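Local coordinates for protein putative D-lactate dehydrogenase (Chlamydomonas reinhardtii, PDB 4ZGS) that acts as a chloroplast pyruvate reductase in a green alga, binds NAD and probably forms D-lactate as a D-2-hydroxyacid dehydrogenase, at residues 179-184 against 202-207; 189-194 against 213-218; 236-241 against 265-270. One frame throughout, in Å; residues are numbered along the deposited sequence.

Contact 1 of 3, residues 179-184 against 202-207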
loop_
_atom_site.group_PDB
_atom_site.type_symbol
_atom_site.label_atom_id
_atom_site.label_comp_id
_atom_site.label_asym_id
_atom_site.label_seq_id
_atom_site.Cartn_x
_atom_site.Cartn_y
_atom_site.Cartn_z
ATOM N N LYS A 179 -6.358 4.686 -31.301
ATOM C CA LYS A 179 -6.920 3.380 -30.952
ATOM C C LYS A 179 -8.405 3.192 -31.301
ATOM O O LYS A 179 -9.191 4.140 -31.265
ATOM C CB LYS A 179 -6.728 3.138 -29.457
ATOM C CG LYS A 179 -5.281 3.213 -29.022
ATOM C CD LYS A 179 -4.464 2.207 -29.819
ATOM C CE LYS A 179 -2.965 2.461 -29.691
ATOM N NZ LYS A 179 -2.451 2.045 -28.348
ATOM N N VAL A 180 -8.769 1.956 -31.636
ATOM C CA VAL A 180 -10.147 1.577 -31.902
ATOM C C VAL A 180 -10.873 1.219 -30.602
ATOM O O VAL A 180 -10.435 0.340 -29.857
ATOM C CB VAL A 180 -10.235 0.378 -32.813
ATOM C CG1 VAL A 180 -11.693 -0.021 -33.008
ATOM C CG2 VAL A 180 -9.562 0.668 -34.127
ATOM N N VAL A 181 -11.987 1.901 -30.366
ATOM C CA VAL A 181 -12.808 1.806 -29.173
ATOM C C VAL A 181 -14.241 1.385 -29.472
ATOM O O VAL A 181 -14.958 2.117 -30.147
ATOM C CB VAL A 181 -12.867 3.147 -28.496
ATOM C CG1 VAL A 181 -13.927 3.154 -27.364
ATOM C CG2 VAL A 181 -11.479 3.544 -28.062
ATOM N N GLY A 182 -14.624 0.178 -29.058
ATOM C CA GLY A 182 -16.016 -0.240 -29.046
ATOM C C GLY A 182 -16.807 0.272 -27.862
ATOM O O GLY A 182 -16.484 -0.046 -26.724
ATOM N N VAL A 183 -17.889 0.999 -28.111
ATOM C CA VAL A 183 -18.827 1.321 -27.037
ATOM C C VAL A 183 -20.015 0.421 -27.172
ATOM O O VAL A 183 -20.658 0.415 -28.226
ATOM C CB VAL A 183 -19.297 2.755 -27.057
ATOM C CG1 VAL A 183 -20.331 2.959 -26.001
ATOM C CG2 VAL A 183 -18.129 3.695 -26.849
ATOM N N VAL A 184 -20.252 -0.391 -26.143
ATOM C CA VAL A 184 -21.381 -1.323 -26.134
ATOM C C VAL A 184 -22.531 -0.778 -25.264
ATOM O O VAL A 184 -22.482 -0.765 -24.027
ATOM C CB VAL A 184 -20.967 -2.727 -25.644
ATOM C CG1 VAL A 184 -22.155 -3.649 -25.701
ATOM C CG2 VAL A 184 -19.849 -3.292 -26.497
ATOM N N CYS A 202 -9.881 8.931 -30.355
ATOM C CA CYS A 202 -9.994 7.522 -30.705
ATOM C C CYS A 202 -10.895 7.303 -31.912
ATOM O O CYS A 202 -11.748 8.132 -32.229
ATOM C CB CYS A 202 -10.536 6.715 -29.509
ATOM S SG CYS A 202 -9.529 6.850 -27.991
ATOM N N LYS A 203 -10.735 6.157 -32.562
ATOM C CA LYS A 203 -11.683 5.770 -33.596
ATOM C C LYS A 203 -12.753 4.980 -32.873
ATOM O O LYS A 203 -12.537 3.836 -32.478
ATOM C CB LYS A 203 -11.032 4.910 -34.674
ATOM C CG LYS A 203 -9.808 5.544 -35.328
ATOM C CD LYS A 203 -9.125 4.542 -36.223
ATOM C CE LYS A 203 -7.856 5.098 -36.823
ATOM N NZ LYS A 203 -7.168 4.080 -37.687
ATOM N N VAL A 204 -13.926 5.576 -32.728
ATOM C CA VAL A 204 -14.939 4.983 -31.898
ATOM C C VAL A 204 -15.938 4.227 -32.749
ATOM O O VAL A 204 -16.348 4.679 -33.804
ATOM C CB VAL A 204 -15.642 6.039 -31.060
ATOM C CG1 VAL A 204 -16.625 5.385 -30.086
ATOM C CG2 VAL A 204 -14.611 6.862 -30.310
ATOM N N PHE A 205 -16.296 3.033 -32.294
ATOM C CA PHE A 205 -17.322 2.249 -32.964
ATOM C C PHE A 205 -18.337 1.928 -31.895
ATOM O O PHE A 205 -18.024 1.973 -30.719
ATOM C CB PHE A 205 -16.737 1.003 -33.637
ATOM C CG PHE A 205 -15.848 1.325 -34.809
ATOM C CD1 PHE A 205 -14.552 1.779 -34.611
ATOM C CD2 PHE A 205 -16.321 1.208 -36.111
ATOM C CE1 PHE A 205 -13.745 2.093 -35.668
ATOM C CE2 PHE A 205 -15.512 1.523 -37.188
ATOM C CZ PHE A 205 -14.222 1.967 -36.966
ATOM N N ALA A 206 -19.571 1.679 -32.292
ATOM C CA ALA A 206 -20.629 1.468 -31.329
ATOM C C ALA A 206 -21.477 0.305 -31.729
ATOM O O ALA A 206 -21.637 0.012 -32.924
ATOM C CB ALA A 206 -21.493 2.707 -31.201
ATOM N N TYR A 207 -22.053 -0.328 -30.712
ATOM C CA TYR A 207 -23.061 -1.339 -30.913
ATOM C C TYR A 207 -24.242 -1.053 -30.006
ATOM O O TYR A 207 -24.072 -0.786 -28.814
ATOM C CB TYR A 207 -22.530 -2.735 -30.602
ATOM C CG TYR A 207 -23.641 -3.754 -30.532
ATOM C CD1 TYR A 207 -24.139 -4.334 -31.685
ATOM C CD2 TYR A 207 -24.256 -4.065 -29.330
ATOM C CE1 TYR A 207 -25.172 -5.254 -31.639
ATOM C CE2 TYR A 207 -25.295 -4.982 -29.270
ATOM C CZ TYR A 207 -25.748 -5.573 -30.427
ATOM O OH TYR A 207 -26.781 -6.484 -30.388
#

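Contact 2 of 3, residues 189-194 against 213-218. With NAD (nicotinamide-adenine-dinucleotide), chain I.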
loop_
_atom_site.group_PDB
_atom_site.type_symbol
_atom_site.label_atom_id
_atom_site.label_comp_id
_atom_site.label_asym_id
_atom_site.label_seq_id
_atom_site.Cartn_x
_atom_site.Cartn_y
_atom_site.Cartn_z
ATOM N N ILE A 189 -25.527 7.179 -20.843
ATOM C CA ILE A 189 -24.124 7.023 -20.456
ATOM C C ILE A 189 -23.168 6.626 -21.615
ATOM O O ILE A 189 -22.125 7.262 -21.811
ATOM C CB ILE A 189 -24.022 5.981 -19.340
ATOM C CG1 ILE A 189 -24.664 6.550 -18.073
ATOM C CG2 ILE A 189 -22.601 5.619 -19.082
ATOM C CD1 ILE A 189 -24.941 5.532 -16.983
ATOM N N GLY A 190 -23.529 5.590 -22.374
ATOM C CA GLY A 190 -22.744 5.185 -23.534
ATOM C C GLY A 190 -22.569 6.336 -24.532
ATOM O O GLY A 190 -21.468 6.539 -25.079
ATOM N N GLN A 191 -23.626 7.127 -24.717
ATOM C CA GLN A 191 -23.542 8.310 -25.577
ATOM C C GLN A 191 -22.420 9.239 -25.113
ATOM O O GLN A 191 -21.665 9.775 -25.952
ATOM C CB GLN A 191 -24.882 9.062 -25.614
ATOM C CG GLN A 191 -24.916 10.282 -26.513
ATOM C CD GLN A 191 -26.252 11.008 -26.419
ATOM O OE1 GLN A 191 -27.300 10.379 -26.312
ATOM N NE2 GLN A 191 -26.213 12.326 -26.418
ATOM N N GLN A 192 -22.317 9.454 -23.799
ATOM C CA GLN A 192 -21.264 10.316 -23.279
ATOM C C GLN A 192 -19.896 9.641 -23.441
ATOM O O GLN A 192 -18.898 10.317 -23.696
ATOM C CB GLN A 192 -21.508 10.686 -21.816
ATOM C CG GLN A 192 -22.746 11.554 -21.596
ATOM C CD GLN A 192 -22.753 12.795 -22.511
ATOM O OE1 GLN A 192 -21.721 13.413 -22.744
ATOM N NE2 GLN A 192 -23.912 13.135 -23.039
ATOM N N ALA A 193 -19.850 8.318 -23.322
ATOM C CA ALA A 193 -18.562 7.637 -23.383
ATOM C C ALA A 193 -18.048 7.776 -24.795
ATOM O O ALA A 193 -16.892 8.103 -25.023
ATOM C CB ALA A 193 -18.677 6.164 -22.954
ATOM N N ALA A 194 -18.947 7.560 -25.742
ATOM C CA ALA A 194 -18.661 7.782 -27.167
ATOM C C ALA A 194 -18.227 9.224 -27.461
ATOM O O ALA A 194 -17.222 9.427 -28.143
ATOM C CB ALA A 194 -19.849 7.429 -27.987
ATOM N N PRO A 213 -29.352 8.534 -32.289
ATOM C CA PRO A 213 -29.151 9.559 -33.340
ATOM C C PRO A 213 -28.076 10.588 -32.962
ATOM O O PRO A 213 -27.404 11.120 -33.839
ATOM C CB PRO A 213 -30.530 10.223 -33.464
ATOM C CG PRO A 213 -31.258 9.872 -32.190
ATOM C CD PRO A 213 -30.717 8.542 -31.734
ATOM N N ALA A 214 -27.886 10.816 -31.665
ATOM C CA ALA A 214 -26.810 11.672 -31.181
ATOM C C ALA A 214 -25.423 11.033 -31.406
ATOM O O ALA A 214 -24.401 11.729 -31.498
ATOM C CB ALA A 214 -27.019 12.006 -29.715
ATOM N N VAL A 215 -25.372 9.708 -31.450
ATOM C CA VAL A 215 -24.095 9.061 -31.663
ATOM C C VAL A 215 -23.785 9.107 -33.161
ATOM O O VAL A 215 -22.668 9.418 -33.577
ATOM C CB VAL A 215 -24.076 7.610 -31.121
ATOM C CG1 VAL A 215 -22.769 6.925 -31.481
ATOM C CG2 VAL A 215 -24.255 7.627 -29.639
ATOM N N GLU A 216 -24.788 8.841 -33.975
ATOM C CA GLU A 216 -24.607 8.958 -35.416
ATOM C C GLU A 216 -24.174 10.375 -35.825
ATOM O O GLU A 216 -23.247 10.542 -36.610
ATOM C CB GLU A 216 -25.906 8.565 -36.110
ATOM C CG GLU A 216 -26.275 7.118 -35.825
ATOM C CD GLU A 216 -27.523 6.675 -36.553
ATOM O OE1 GLU A 216 -28.495 7.468 -36.600
ATOM O OE2 GLU A 216 -27.535 5.526 -37.058
ATOM N N ALA A 217 -24.766 11.390 -35.207
ATOM C CA ALA A 217 -24.421 12.780 -35.507
ATOM C C ALA A 217 -23.026 13.183 -35.037
ATOM O O ALA A 217 -22.607 14.315 -35.245
ATOM C CB ALA A 217 -25.439 13.697 -34.910
ATOM N N MET A 218 -22.380 12.308 -34.286
ATOM C CA MET A 218 -20.988 12.484 -33.870
ATOM C C MET A 218 -20.104 11.809 -34.893
ATOM O O MET A 218 -18.877 11.814 -34.786
ATOM C CB MET A 218 -20.707 11.864 -32.505
ATOM C CG MET A 218 -21.385 12.469 -31.289
ATOM S SD MET A 218 -20.857 11.605 -29.777
ATOM C CE MET A 218 -22.417 11.147 -28.993
HETATM P PA NAD I . -29.906 4.099 -20.904
HETATM O O1A NAD I . -31.278 3.566 -21.065
HETATM O O2A NAD I . -30.061 5.407 -21.590
HETATM O O5B NAD I . -28.810 3.170 -21.614
HETATM C C5B NAD I . -29.058 1.796 -21.907
HETATM C C4B NAD I . -28.999 1.541 -23.380
HETATM O O4B NAD I . -28.612 0.119 -23.661
HETATM C C3B NAD I . -30.313 1.769 -24.035
HETATM O O3B NAD I . -30.193 2.673 -25.169
HETATM C C2B NAD I . -30.773 0.471 -24.516
HETATM O O2B NAD I . -31.525 0.636 -25.748
HETATM C C1B NAD I . -29.541 -0.312 -24.755
HETATM N N9A NAD I . -29.745 -1.704 -24.806
HETATM C C8A NAD I . -30.915 -2.419 -24.413
HETATM N N7A NAD I . -30.730 -3.794 -24.635
HETATM C C5A NAD I . -29.467 -3.939 -25.168
HETATM C C6A NAD I . -28.658 -5.029 -25.616
HETATM N N6A NAD I . -29.133 -6.363 -25.564
HETATM N N1A NAD I . -27.509 -4.782 -26.060
HETATM C C2A NAD I . -26.967 -3.692 -26.166
HETATM N N3A NAD I . -27.544 -2.596 -25.813
HETATM C C4A NAD I . -28.844 -2.608 -25.282
HETATM O O3 NAD I . -29.537 4.327 -19.360
HETATM P PN NAD I . -28.151 4.933 -18.838
HETATM O O1N NAD I . -28.330 6.227 -18.136
HETATM O O2N NAD I . -27.267 5.306 -19.968
HETATM O O5D NAD I . -27.420 3.863 -17.903
HETATM C C5D NAD I . -28.082 3.230 -16.803
HETATM C C4D NAD I . -27.117 2.229 -16.286
HETATM O O4D NAD I . -26.040 2.897 -15.521
HETATM C C3D NAD I . -27.715 1.285 -15.333
HETATM O O3D NAD I . -28.460 0.244 -16.019
HETATM C C2D NAD I . -26.536 0.744 -14.662
HETATM O O2D NAD I . -26.024 -0.364 -15.442
HETATM C C1D NAD I . -25.532 1.837 -14.624
HETATM N N1N NAD I . -25.356 2.313 -13.308
HETATM C C2N NAD I . -24.052 2.490 -12.789
HETATM C C3N NAD I . -23.870 2.944 -11.483
HETATM C C7N NAD I . -22.462 3.129 -10.924
HETATM O O7N NAD I . -21.564 2.377 -11.261
HETATM N N7N NAD I . -22.185 4.163 -9.993
HETATM C C4N NAD I . -24.991 3.228 -10.681
HETATM C C5N NAD I . -26.292 3.050 -11.193
HETATM C C6N NAD I . -26.475 2.598 -12.496
#

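Contact 3 of 3, residues 236-241 against 265-270. With NAD (nicotinamide-adenine-dinucleotide), chain I.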
loop_
_atom_site.group_PDB
_atom_site.type_symbol
_atom_site.label_atom_id
_atom_site.label_comp_id
_atom_site.label_asym_id
_atom_site.label_seq_id
_atom_site.Cartn_x
_atom_site.Cartn_y
_atom_site.Cartn_z
ATOM N N THR A 236 -15.838 -0.896 -23.906
ATOM C CA THR A 236 -16.430 -0.356 -22.688
ATOM C C THR A 236 -17.920 -0.647 -22.634
ATOM O O THR A 236 -18.664 -0.278 -23.538
ATOM C CB THR A 236 -16.183 1.149 -22.563
ATOM O OG1 THR A 236 -16.903 1.637 -21.429
ATOM C CG2 THR A 236 -16.712 1.891 -23.800
ATOM N N LEU A 237 -18.355 -1.335 -21.584
ATOM C CA LEU A 237 -19.726 -1.803 -21.515
ATOM C C LEU A 237 -20.613 -0.763 -20.875
ATOM O O LEU A 237 -20.331 -0.320 -19.765
ATOM C CB LEU A 237 -19.806 -3.105 -20.724
ATOM C CG LEU A 237 -18.834 -4.203 -21.130
ATOM C CD1 LEU A 237 -19.066 -5.491 -20.292
ATOM C CD2 LEU A 237 -18.972 -4.459 -22.627
ATOM N N HIS A 238 -21.583 -0.243 -21.623
ATOM C CA HIS A 238 -22.623 0.591 -21.015
ATOM C C HIS A 238 -24.081 0.106 -21.089
ATOM O O HIS A 238 -24.985 0.802 -20.631
ATOM C CB HIS A 238 -22.453 1.987 -21.564
ATOM C CG HIS A 238 -21.113 2.556 -21.233
ATOM N ND1 HIS A 238 -20.837 3.156 -20.023
ATOM C CD2 HIS A 238 -19.929 2.488 -21.894
ATOM C CE1 HIS A 238 -19.564 3.508 -19.988
ATOM N NE2 HIS A 238 -18.986 3.112 -21.111
ATOM N N CYS A 239 -24.328 -1.076 -21.643
ATOM C CA CYS A 239 -25.705 -1.554 -21.745
ATOM C C CYS A 239 -26.264 -1.951 -20.375
ATOM O O CYS A 239 -25.514 -2.285 -19.446
ATOM C CB CYS A 239 -25.803 -2.746 -22.710
ATOM S SG CYS A 239 -24.590 -4.093 -22.429
ATOM N N PRO A 240 -27.598 -1.924 -20.247
ATOM C CA PRO A 240 -28.279 -2.397 -19.035
ATOM C C PRO A 240 -28.166 -3.907 -18.953
ATOM O O PRO A 240 -27.814 -4.541 -19.950
ATOM C CB PRO A 240 -29.731 -1.961 -19.247
ATOM C CG PRO A 240 -29.885 -1.948 -20.737
ATOM C CD PRO A 240 -28.549 -1.470 -21.274
ATOM N N LEU A 241 -28.471 -4.485 -17.801
ATOM C CA LEU A 241 -28.397 -5.926 -17.695
ATOM C C LEU A 241 -29.721 -6.566 -18.108
ATOM O O LEU A 241 -30.737 -6.420 -17.427
ATOM C CB LEU A 241 -28.033 -6.321 -16.270
ATOM C CG LEU A 241 -27.800 -7.805 -16.042
ATOM C CD1 LEU A 241 -26.699 -8.266 -16.994
ATOM C CD2 LEU A 241 -27.391 -8.015 -14.594
ATOM N N ASN A 265 -15.706 -2.142 -17.576
ATOM C CA ASN A 265 -17.093 -2.290 -17.232
ATOM C C ASN A 265 -17.487 -1.481 -15.999
ATOM O O ASN A 265 -17.100 -1.814 -14.882
ATOM C CB ASN A 265 -17.374 -3.766 -17.023
ATOM C CG ASN A 265 -18.807 -4.043 -16.776
ATOM O OD1 ASN A 265 -19.669 -3.216 -17.079
ATOM N ND2 ASN A 265 -19.088 -5.191 -16.174
ATOM N N VAL A 266 -18.220 -0.398 -16.226
ATOM C CA VAL A 266 -18.842 0.417 -15.189
ATOM C C VAL A 266 -20.358 0.252 -15.141
ATOM O O VAL A 266 -21.016 1.033 -14.463
ATOM C CB VAL A 266 -18.497 1.920 -15.333
ATOM C CG1 VAL A 266 -16.977 2.097 -15.269
ATOM C CG2 VAL A 266 -19.060 2.501 -16.632
ATOM N N SER A 267 -20.937 -0.674 -15.908
ATOM C CA SER A 267 -22.406 -0.802 -15.857
ATOM C C SER A 267 -22.901 -1.828 -14.846
ATOM O O SER A 267 -23.319 -1.448 -13.763
ATOM C CB SER A 267 -23.007 -1.187 -17.226
ATOM O OG SER A 267 -22.571 -0.344 -18.268
ATOM N N ARG A 268 -22.815 -3.116 -15.171
ATOM C CA ARG A 268 -23.402 -4.157 -14.327
ATOM C C ARG A 268 -22.542 -5.399 -14.290
ATOM O O ARG A 268 -22.130 -5.900 -15.340
ATOM C CB ARG A 268 -24.804 -4.502 -14.817
ATOM C CG ARG A 268 -25.768 -3.391 -14.532
ATOM C CD ARG A 268 -25.839 -3.202 -13.018
ATOM N NE ARG A 268 -27.192 -2.904 -12.592
ATOM C CZ ARG A 268 -28.113 -3.829 -12.369
ATOM N NH1 ARG A 268 -27.816 -5.111 -12.537
ATOM N NH2 ARG A 268 -29.332 -3.465 -11.993
ATOM N N GLY A 269 -22.328 -5.926 -13.082
ATOM C CA GLY A 269 -21.443 -7.053 -12.908
ATOM C C GLY A 269 -21.905 -8.246 -13.694
ATOM O O GLY A 269 -21.101 -9.021 -14.178
ATOM N N GLY A 270 -23.213 -8.372 -13.853
ATOM C CA GLY A 270 -23.806 -9.452 -14.619
ATOM C C GLY A 270 -23.418 -9.499 -16.095
ATOM O O GLY A 270 -23.683 -10.500 -16.763
HETATM P PA NAD I . -29.906 4.099 -20.904
HETATM O O1A NAD I . -31.278 3.566 -21.065
HETATM O O2A NAD I . -30.061 5.407 -21.590
HETATM O O5B NAD I . -28.810 3.170 -21.614
HETATM C C5B NAD I . -29.058 1.796 -21.907
HETATM C C4B NAD I . -28.999 1.541 -23.380
HETATM O O4B NAD I . -28.612 0.119 -23.661
HETATM C C3B NAD I . -30.313 1.769 -24.035
HETATM O O3B NAD I . -30.193 2.673 -25.169
HETATM C C2B NAD I . -30.773 0.471 -24.516
HETATM O O2B NAD I . -31.525 0.636 -25.748
HETATM C C1B NAD I . -29.541 -0.312 -24.755
HETATM N N9A NAD I . -29.745 -1.704 -24.806
HETATM C C8A NAD I . -30.915 -2.419 -24.413
HETATM N N7A NAD I . -30.730 -3.794 -24.635
HETATM C C5A NAD I . -29.467 -3.939 -25.168
HETATM C C6A NAD I . -28.658 -5.029 -25.616
HETATM N N6A NAD I . -29.133 -6.363 -25.564
HETATM N N1A NAD I . -27.509 -4.782 -26.060
HETATM C C2A NAD I . -26.967 -3.692 -26.166
HETATM N N3A NAD I . -27.544 -2.596 -25.813
HETATM C C4A NAD I . -28.844 -2.608 -25.282
HETATM O O3 NAD I . -29.537 4.327 -19.360
HETATM P PN NAD I . -28.151 4.933 -18.838
HETATM O O1N NAD I . -28.330 6.227 -18.136
HETATM O O2N NAD I . -27.267 5.306 -19.968
HETATM O O5D NAD I . -27.420 3.863 -17.903
HETATM C C5D NAD I . -28.082 3.230 -16.803
HETATM C C4D NAD I . -27.117 2.229 -16.286
HETATM O O4D NAD I . -26.040 2.897 -15.521
HETATM C C3D NAD I . -27.715 1.285 -15.333
HETATM O O3D NAD I . -28.460 0.244 -16.019
HETATM C C2D NAD I . -26.536 0.744 -14.662
HETATM O O2D NAD I . -26.024 -0.364 -15.442
HETATM C C1D NAD I . -25.532 1.837 -14.624
HETATM N N1N NAD I . -25.356 2.313 -13.308
HETATM C C2N NAD I . -24.052 2.490 -12.789
HETATM C C3N NAD I . -23.870 2.944 -11.483
HETATM C C7N NAD I . -22.462 3.129 -10.924
HETATM O O7N NAD I . -21.564 2.377 -11.261
HETATM N N7N NAD I . -22.185 4.163 -9.993
HETATM C C4N NAD I . -24.991 3.228 -10.681
HETATM C C5N NAD I . -26.292 3.050 -11.193
HETATM C C6N NAD I . -26.475 2.598 -12.496
HETATM O O HOH W 1 -17.990 0.534 -19.073
#

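Contact 1 of 3, residues 179-184 against 202-207
Val180 lays its CG1 methyl against the ring of Phe205, meeting CD1 at 3.7 Å, with the two side chains crossing obliquely. In Phe205, chi1 of -68° sets CG anti to the carbonyl carbon, beside the backbone N, and the ring beyond it meets Val180 CG1 through CD1 and CE1. Its direct partner in register, Gly182, offers no side chain on that face. On the opposite face Val181 CG2 rests on Cys202 CB at 3.6 Å, and Val183 CG2 reaches Val204 CG1 at 3.9 Å, one methyl against one methyl. Between the two faces five backbone hydrogen bonds join the parallel strands 180-184 and 203-207, starting with Lys203 N to Lys179 O. Val181 is gripped at both ends: its N donates to Lys203 O at 2.9 Å, and its O accepts from Phe205 N at 2.7 Å. Val183 repeats this with Phe205 O and Tyr207 N, and CA-H...O contacts fill in between, as at Gly182 CA and Phe205 O. Helix 225-231 packs on the Val180, Val184 and Phe205 side, while Leu197 of helix 188-200 lies against Val181 and Val204. Tyr207, at the C-terminal end, touches the bound NAD. Two adjacent parallel strands joined through helix 188-200 make the first beta-alpha-beta unit of a Rossmann-type NAD-binding domain, with strand 203-207 outermost in the chain's sheet.

Contact 2 of 3, residues 189-194 against 213-218
The carboxamide of Gln191 carries the methyl of Ala214 on one face: Ala214 CB stands 3.4 Å from Gln191 NE2 and 3.5 Å from CD, close to van der Waals contact. The amide oxygen, Gln191 OE1, accepts a hydrogen bond from Asn212 ND2, a tie that would help to fix the rotation of the flat group. Gln191 reaches this far because CG is anti to the backbone N (chi1 -178°) and the chain stays extended. Met218 crosses it at about a right angle, with CE 3.6 Å from Gln191 CG and 3.4 Å from Gln191 O. Val215 and Gln191 slide past each other in opposite directions, Val215 CG2 4.2 Å from Gln191 CG. An alanine in place of Gln191 would probably leave the Ala214 methyl without its cover, Asn212 ND2 without its acceptor and Met218 CE without the CG it packs on. Two residues earlier, Ile189 N donates to NAD O2N at 2.7 Å, nearly straight, and Gly190 is probably the last glycine of a Rossmann-type GxGxxG motif. Short helix 213-216, which follows strand 203-207, thus packs on one flank of helix 188-200, while helix 136-151 meets that helix at Ile189 and Gln192.

Contact 3 of 3, residues 236-241 against 265-270
Ser267 points its hydroxyl at strand 234-237, and OG donates to Leu237 O at 2.7 Å from above the carbonyl plane. With chi1 at -52°, OG is anti to the serine's carbonyl carbon, and it also lies 2.9 Å from His238 CA. The imidazole of His238 meets Val266 through CE1, 3.5 Å from Val266 CG2, with ND1 a little farther from the same methyl. A water sits over one face of that ring, displaced toward the rim; it accepts from Thr236 OG1 and Val266 N and donates to Leu237 O, so it bridges the two chain segments. Leu237 CB and CD1 lie against the Asn265 carboxamide, CB 3.6 Å from Asn265 OD1. The same OD1 accepts from Ser267 N in an Asx turn, and Asn265 ND2 donates to Arg268 O in a nearly straight bond, so both amide ends shape the loop. Leu241 and Arg268 cross at about a right angle, with Leu241 CD2 3.6 Å from Arg268 NH1. Leu241 CD1 meets Gly270 C at 3.6 Å. On the cofactor side Cys239 CB faces the adenine at N3A, and Ser267 O accepts a weak bond from ribose O2D. Two loops leaving the C-terminal ends of adjacent parallel strands, lining the NAD cleft, are typical of the Rossmann fold.

All three contacts lie in the NAD-binding domain. Contact 1 closes before contact 3 opens, whereas contacts 1 and 2 interleave along the chain: strand 180-184, helix 188-200, strand 203-207 and helix 213-216 follow in turn. Centres of contacts 1 and 2 are about 11 Å apart, those of 1 and 3 about 15 Å, and those of 2 and 3 about 16 Å. Strands 180-184 and 234-237 are sheet neighbours, probably hydrogen-bonded through Gly182 O and Thr236 N, and just beyond the strand through Val184 O and His238 N. His238 also packs on Ile189, Gly190 and Ala193 of contact 2. Contacts 2 and 3 both touch NAD, through Ile189 and through the two loops, and contact 1 reaches it at Tyr207.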